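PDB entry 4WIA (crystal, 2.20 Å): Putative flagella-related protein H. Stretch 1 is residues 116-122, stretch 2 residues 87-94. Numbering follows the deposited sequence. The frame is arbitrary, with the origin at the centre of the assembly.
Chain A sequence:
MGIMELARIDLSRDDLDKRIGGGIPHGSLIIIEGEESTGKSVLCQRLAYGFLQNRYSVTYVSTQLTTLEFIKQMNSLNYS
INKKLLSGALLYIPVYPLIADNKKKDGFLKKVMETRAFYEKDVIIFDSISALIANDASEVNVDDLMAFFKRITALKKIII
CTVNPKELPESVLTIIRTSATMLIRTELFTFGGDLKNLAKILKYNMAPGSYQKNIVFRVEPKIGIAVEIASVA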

ATOM      1  N   ARG A 116       0.321  25.542 -14.266  1.00 54.02           N
ATOM      2  CA  ARG A 116       1.277  24.979 -13.309  1.00 56.03           C
ATOM      3  C   ARG A 116       0.723  23.822 -12.564  1.00 51.28           C
ATOM      4  O   ARG A 116       1.446  22.874 -12.248  1.00 48.81           O
ATOM      5  CB  ARG A 116       1.647  25.989 -12.234  1.00 59.23           C
ATOM      6  CG  ARG A 116       2.239  27.289 -12.715  1.00 65.86           C
ATOM      7  CD  ARG A 116       2.231  28.268 -11.549  1.00 70.22           C
ATOM      8  NE  ARG A 116       3.337  29.194 -11.532  1.00 74.78           N
ATOM      9  CZ  ARG A 116       3.452  30.206 -10.661  1.00 78.88           C
ATOM     10  NH1 ARG A 116       2.523  30.399  -9.706  1.00 78.75           N
ATOM     11  NH2 ARG A 116       4.501  31.038 -10.755  1.00 74.72           N
ATOM     12  N   ALA A 117      -0.548  23.949 -12.222  1.00 48.58           N
ATOM     13  CA  ALA A 117      -1.182  23.009 -11.296  1.00 44.87           C
ATOM     14  C   ALA A 117      -1.079  21.559 -11.795  1.00 43.45           C
ATOM     15  O   ALA A 117      -0.849  20.687 -11.001  1.00 40.07           O
ATOM     16  CB  ALA A 117      -2.628  23.375 -11.045  1.00 44.27           C
ATOM     17  N   PHE A 118      -1.157  21.360 -13.114  1.00 43.33           N
ATOM     18  CA  PHE A 118      -1.136  20.061 -13.677  1.00 42.61           C
ATOM     19  C   PHE A 118       0.152  19.362 -13.287  1.00 43.50           C
ATOM     20  O   PHE A 118       0.126  18.148 -12.986  1.00 43.35           O
ATOM     21  CB  PHE A 118      -1.214  20.056 -15.221  1.00 42.91           C
ATOM     22  CG  PHE A 118      -2.458  20.642 -15.812  1.00 41.39           C
ATOM     23  CD1 PHE A 118      -3.563  20.961 -15.044  1.00 41.40           C
ATOM     24  CD2 PHE A 118      -2.512  20.853 -17.181  1.00 41.86           C
ATOM     25  CE1 PHE A 118      -4.693  21.501 -15.632  1.00 42.35           C
ATOM     26  CE2 PHE A 118      -3.618  21.426 -17.771  1.00 43.91           C
ATOM     27  CZ  PHE A 118      -4.716  21.748 -16.986  1.00 43.10           C
ATOM     28  N   TYR A 119       1.256  20.103 -13.312  1.00 42.47           N
ATOM     29  CA  TYR A 119       2.613  19.526 -13.280  1.00 42.22           C
ATOM     30  C   TYR A 119       3.174  19.432 -11.875  1.00 42.99           C
ATOM     31  O   TYR A 119       4.256  18.881 -11.661  1.00 42.56           O
ATOM     32  CB  TYR A 119       3.569  20.281 -14.234  1.00 42.53           C
ATOM     33  CG  TYR A 119       2.977  20.333 -15.588  1.00 43.52           C
ATOM     34  CD1 TYR A 119       2.917  19.181 -16.369  1.00 43.78           C
ATOM     35  CD2 TYR A 119       2.335  21.493 -16.057  1.00 45.41           C
ATOM     36  CE1 TYR A 119       2.268  19.175 -17.602  1.00 42.51           C
ATOM     37  CE2 TYR A 119       1.701  21.498 -17.281  1.00 45.99           C
ATOM     38  CZ  TYR A 119       1.648  20.307 -18.029  1.00 45.65           C
ATOM     39  OH  TYR A 119       1.015  20.277 -19.251  1.00 49.52           O
ATOM     40  N   GLU A 120       2.384  19.796 -10.886  1.00 45.62           N
ATOM     41  CA  GLU A 120       2.786  19.478  -9.513  1.00 48.69           C
ATOM     42  C   GLU A 120       2.605  17.985  -9.218  1.00 45.43           C
ATOM     43  O   GLU A 120       3.167  17.500  -8.283  1.00 51.58           O
ATOM     44  CB  GLU A 120       1.971  20.275  -8.494  1.00 53.55           C
ATOM     45  CG  GLU A 120       1.917  21.791  -8.721  1.00 58.24           C
ATOM     46  CD  GLU A 120       0.968  22.442  -7.716  1.00 63.82           C
ATOM     47  OE1 GLU A 120       1.405  23.332  -6.980  1.00 65.38           O
ATOM     48  OE2 GLU A 120      -0.204  22.018  -7.634  1.00 63.92           O
ATOM     49  N   LYS A 121       1.867  17.241 -10.023  1.00 42.99           N
ATOM     50  CA  LYS A 121       1.663  15.817  -9.735  1.00 40.25           C
ATOM     51  C   LYS A 121       2.716  14.968 -10.381  1.00 38.34           C
ATOM     52  O   LYS A 121       3.491  15.482 -11.205  1.00 38.59           O
ATOM     53  CB  LYS A 121       0.279  15.358 -10.211  1.00 41.84           C
ATOM     54  CG  LYS A 121      -0.875  16.200  -9.731  1.00 42.54           C
ATOM     55  CD  LYS A 121      -0.807  16.434  -8.244  1.00 42.37           C
ATOM     56  CE  LYS A 121      -2.145  16.927  -7.740  1.00 42.89           C
ATOM     57  NZ  LYS A 121      -2.013  17.413  -6.340  1.00 44.11           N
ATOM     58  N   ASP A 122       2.791  13.673  -9.974  1.00 38.19           N
ATOM     59  CA  ASP A 122       3.842  12.762 -10.463  1.00 35.73           C
ATOM     60  C   ASP A 122       3.554  12.356 -11.863  1.00 35.64           C
ATOM     61  O   ASP A 122       4.461  12.159 -12.654  1.00 38.32           O
ATOM     62  CB  ASP A 122       3.971  11.523  -9.602  1.00 39.65           C
ATOM     63  CG  ASP A 122       4.267  11.846  -8.158  1.00 42.63           C
ATOM     64  OD1 ASP A 122       5.149  12.708  -7.908  1.00 44.52           O
ATOM     65  OD2 ASP A 122       3.573  11.274  -7.286  1.00 40.98           O
TER
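Stretch 2 (87-94) SGALLYIP

Stretch 2 enters the contact at Gly88, the first residue after a helix to leave helical phi/psi, turns through Ala89, and then runs as an extended strand from Leu90 to Pro94. Its phi is positive (phi/psi 80/-2), a conformation in which a CB would be jammed against the carbonyl oxygen of the preceding residue, so that glycine suits the position on backbone grounds alone. The turn is braced from within by a hydrogen bond from Ala89 N to Ser87 OG (3.1 Å). Stretch 1 is more compact: a weakly bonded helical segment at its start, with Tyr119 N hydrogen-bonded to Arg116 O at 3.0 Å, leads into an irregular tail through Lys121 and Asp122.

The two chains run in opposite senses along the contact, since Lys121 lies nearest Ala89 (CA to CA 8.1 Å) and the earlier Phe118 lies nearest the later Leu91 (CA to CA 7.6 Å). At such spacings the backbones do not pair, and the gap is bridged by side chains. The strand alternates accordingly: Leu91 and Ile93 point toward stretch 1, whereas Leu90 between Ala89 and Leu91 points away.

Leu91 is the principal bump. With chi1 t and chi2 p, it places CD2 in a shallow hollow formed by Ala117 and Phe118. CD2 lies 3.7 Å from Ala117 O and 4.3 Å from Ala117 CB, and it approaches the backbone of the next residue at Phe118 CA (4.2 Å). The same methyl sits at the edge of the aromatic ring, near its plane, 4.4 Å from Phe118 CD1. The small side chain of Ala117, directed toward the strand, forms a low wall of this hollow.

Phe118 reaches farther along the strand. Its CA-to-CB bond points sideways, but with chi1 in m the end of the ring comes nearer, and Phe118 CE1 packs 3.5 Å from Ile93 CG1. The ring thus meets two successive inward-pointing residues of the strand, Leu91 and Ile93.

At the other end, Lys121 points toward stretch 2 and extends past Leu91 to the turn. Its aliphatic portion passes the leucine, with Lys121 CE 4.0 Å from Leu91 CB, and its ammonium group donates a hydrogen bond from Lys121 NZ to Gly88 O (2.9 Å). This polar anchor ties the tail of stretch 1 to the bend before the strand, while the apolar contacts hold its helical part against the strand itself. Together they bury 267 Å², summed over both sides.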

ATOM      1  N   SER A  87      -8.726  14.610  -1.570  1.00 51.49           N
ATOM      2  CA  SER A  87      -7.464  14.987  -0.940  1.00 51.65           C
ATOM      3  C   SER A  87      -6.610  15.810  -1.893  1.00 52.14           C
ATOM      4  O   SER A  87      -5.583  16.381  -1.495  1.00 50.52           O
ATOM      5  CB  SER A  87      -6.694  13.736  -0.501  1.00 50.23           C
ATOM      6  OG  SER A  87      -6.303  12.998  -1.630  1.00 46.45           O
ATOM      7  N   GLY A  88      -7.026  15.865  -3.156  1.00 49.85           N
ATOM      8  CA  GLY A  88      -6.171  16.405  -4.182  1.00 44.96           C
ATOM      9  C   GLY A  88      -5.095  15.468  -4.719  1.00 46.52           C
ATOM     10  O   GLY A  88      -4.390  15.829  -5.663  1.00 47.14           O
ATOM     11  N   ALA A  89      -4.987  14.245  -4.195  1.00 43.89           N
ATOM     12  CA  ALA A  89      -4.157  13.245  -4.787  1.00 39.73           C
ATOM     13  C   ALA A  89      -4.411  13.027  -6.260  1.00 39.09           C
ATOM     14  O   ALA A  89      -3.430  12.905  -7.061  1.00 38.74           O
ATOM     15  CB  ALA A  89      -4.312  11.953  -4.064  1.00 41.61           C
ATOM     16  N   LEU A  90      -5.673  13.026  -6.641  1.00 40.07           N
ATOM     17  CA  LEU A  90      -6.067  13.042  -8.062  1.00 40.75           C
ATOM     18  C   LEU A  90      -6.653  14.417  -8.415  1.00 43.93           C
ATOM     19  O   LEU A  90      -7.593  14.877  -7.780  1.00 43.49           O
ATOM     20  CB  LEU A  90      -7.118  11.961  -8.331  1.00 43.45           C
ATOM     21  CG  LEU A  90      -7.811  11.957  -9.704  1.00 43.30           C
ATOM     22  CD1 LEU A  90      -6.775  11.878 -10.805  1.00 43.89           C
ATOM     23  CD2 LEU A  90      -8.842  10.846  -9.881  1.00 44.18           C
ATOM     24  N   LEU A  91      -6.078  15.089  -9.439  1.00 40.22           N
ATOM     25  CA  LEU A  91      -6.579  16.328  -9.934  1.00 38.41           C
ATOM     26  C   LEU A  91      -7.142  16.021 -11.290  1.00 39.63           C
ATOM     27  O   LEU A  91      -6.427  15.618 -12.225  1.00 40.24           O
ATOM     28  CB  LEU A  91      -5.421  17.335 -10.075  1.00 39.93           C
ATOM     29  CG  LEU A  91      -5.650  18.638 -10.792  1.00 39.62           C
ATOM     30  CD1 LEU A  91      -6.695  19.483 -10.039  1.00 38.52           C
ATOM     31  CD2 LEU A  91      -4.341  19.393 -10.967  1.00 39.87           C
ATOM     32  N   TYR A  92      -8.452  16.190 -11.402  1.00 41.46           N
ATOM     33  CA  TYR A  92      -9.182  15.850 -12.604  1.00 41.38           C
ATOM     34  C   TYR A  92      -9.598  17.133 -13.340  1.00 43.52           C
ATOM     35  O   TYR A  92     -10.223  17.985 -12.769  1.00 45.03           O
ATOM     36  CB  TYR A  92     -10.437  15.011 -12.259  1.00 39.89           C
ATOM     37  CG  TYR A  92     -11.131  14.543 -13.498  1.00 39.13           C
ATOM     38  CD1 TYR A  92     -10.614  13.512 -14.232  1.00 36.67           C
ATOM     39  CD2 TYR A  92     -12.226  15.219 -14.013  1.00 40.48           C
ATOM     40  CE1 TYR A  92     -11.213  13.101 -15.413  1.00 38.07           C
ATOM     41  CE2 TYR A  92     -12.849  14.819 -15.204  1.00 42.76           C
ATOM     42  CZ  TYR A  92     -12.320  13.741 -15.890  1.00 40.85           C
ATOM     43  OH  TYR A  92     -12.906  13.331 -17.067  1.00 44.63           O
ATOM     44  N   ILE A  93      -9.260  17.233 -14.630  1.00 45.24           N
ATOM     45  CA  ILE A  93      -9.453  18.452 -15.400  1.00 43.57           C
ATOM     46  C   ILE A  93     -10.323  18.191 -16.625  1.00 44.27           C
ATOM     47  O   ILE A  93      -9.829  17.708 -17.669  1.00 44.01           O
ATOM     48  CB  ILE A  93      -8.115  18.962 -15.895  1.00 43.49           C
ATOM     49  CG1 ILE A  93      -7.147  19.130 -14.712  1.00 43.41           C
ATOM     50  CG2 ILE A  93      -8.308  20.304 -16.665  1.00 45.64           C
ATOM     51  CD1 ILE A  93      -7.534  20.229 -13.740  1.00 44.41           C
ATOM     52  N   PRO A  94     -11.604  18.467 -16.514  1.00 44.95           N
ATOM     53  CA  PRO A  94     -12.432  18.341 -17.704  1.00 49.53           C
ATOM     54  C   PRO A  94     -12.239  19.536 -18.660  1.00 53.07           C
ATOM     55  O   PRO A  94     -12.413  20.676 -18.238  1.00 52.52           O
ATOM     56  CB  PRO A  94     -13.875  18.292 -17.156  1.00 50.79           C
ATOM     57  CG  PRO A  94     -13.785  18.733 -15.733  1.00 50.16           C
ATOM     58  CD  PRO A  94     -12.361  18.744 -15.286  1.00 47.76           C
TER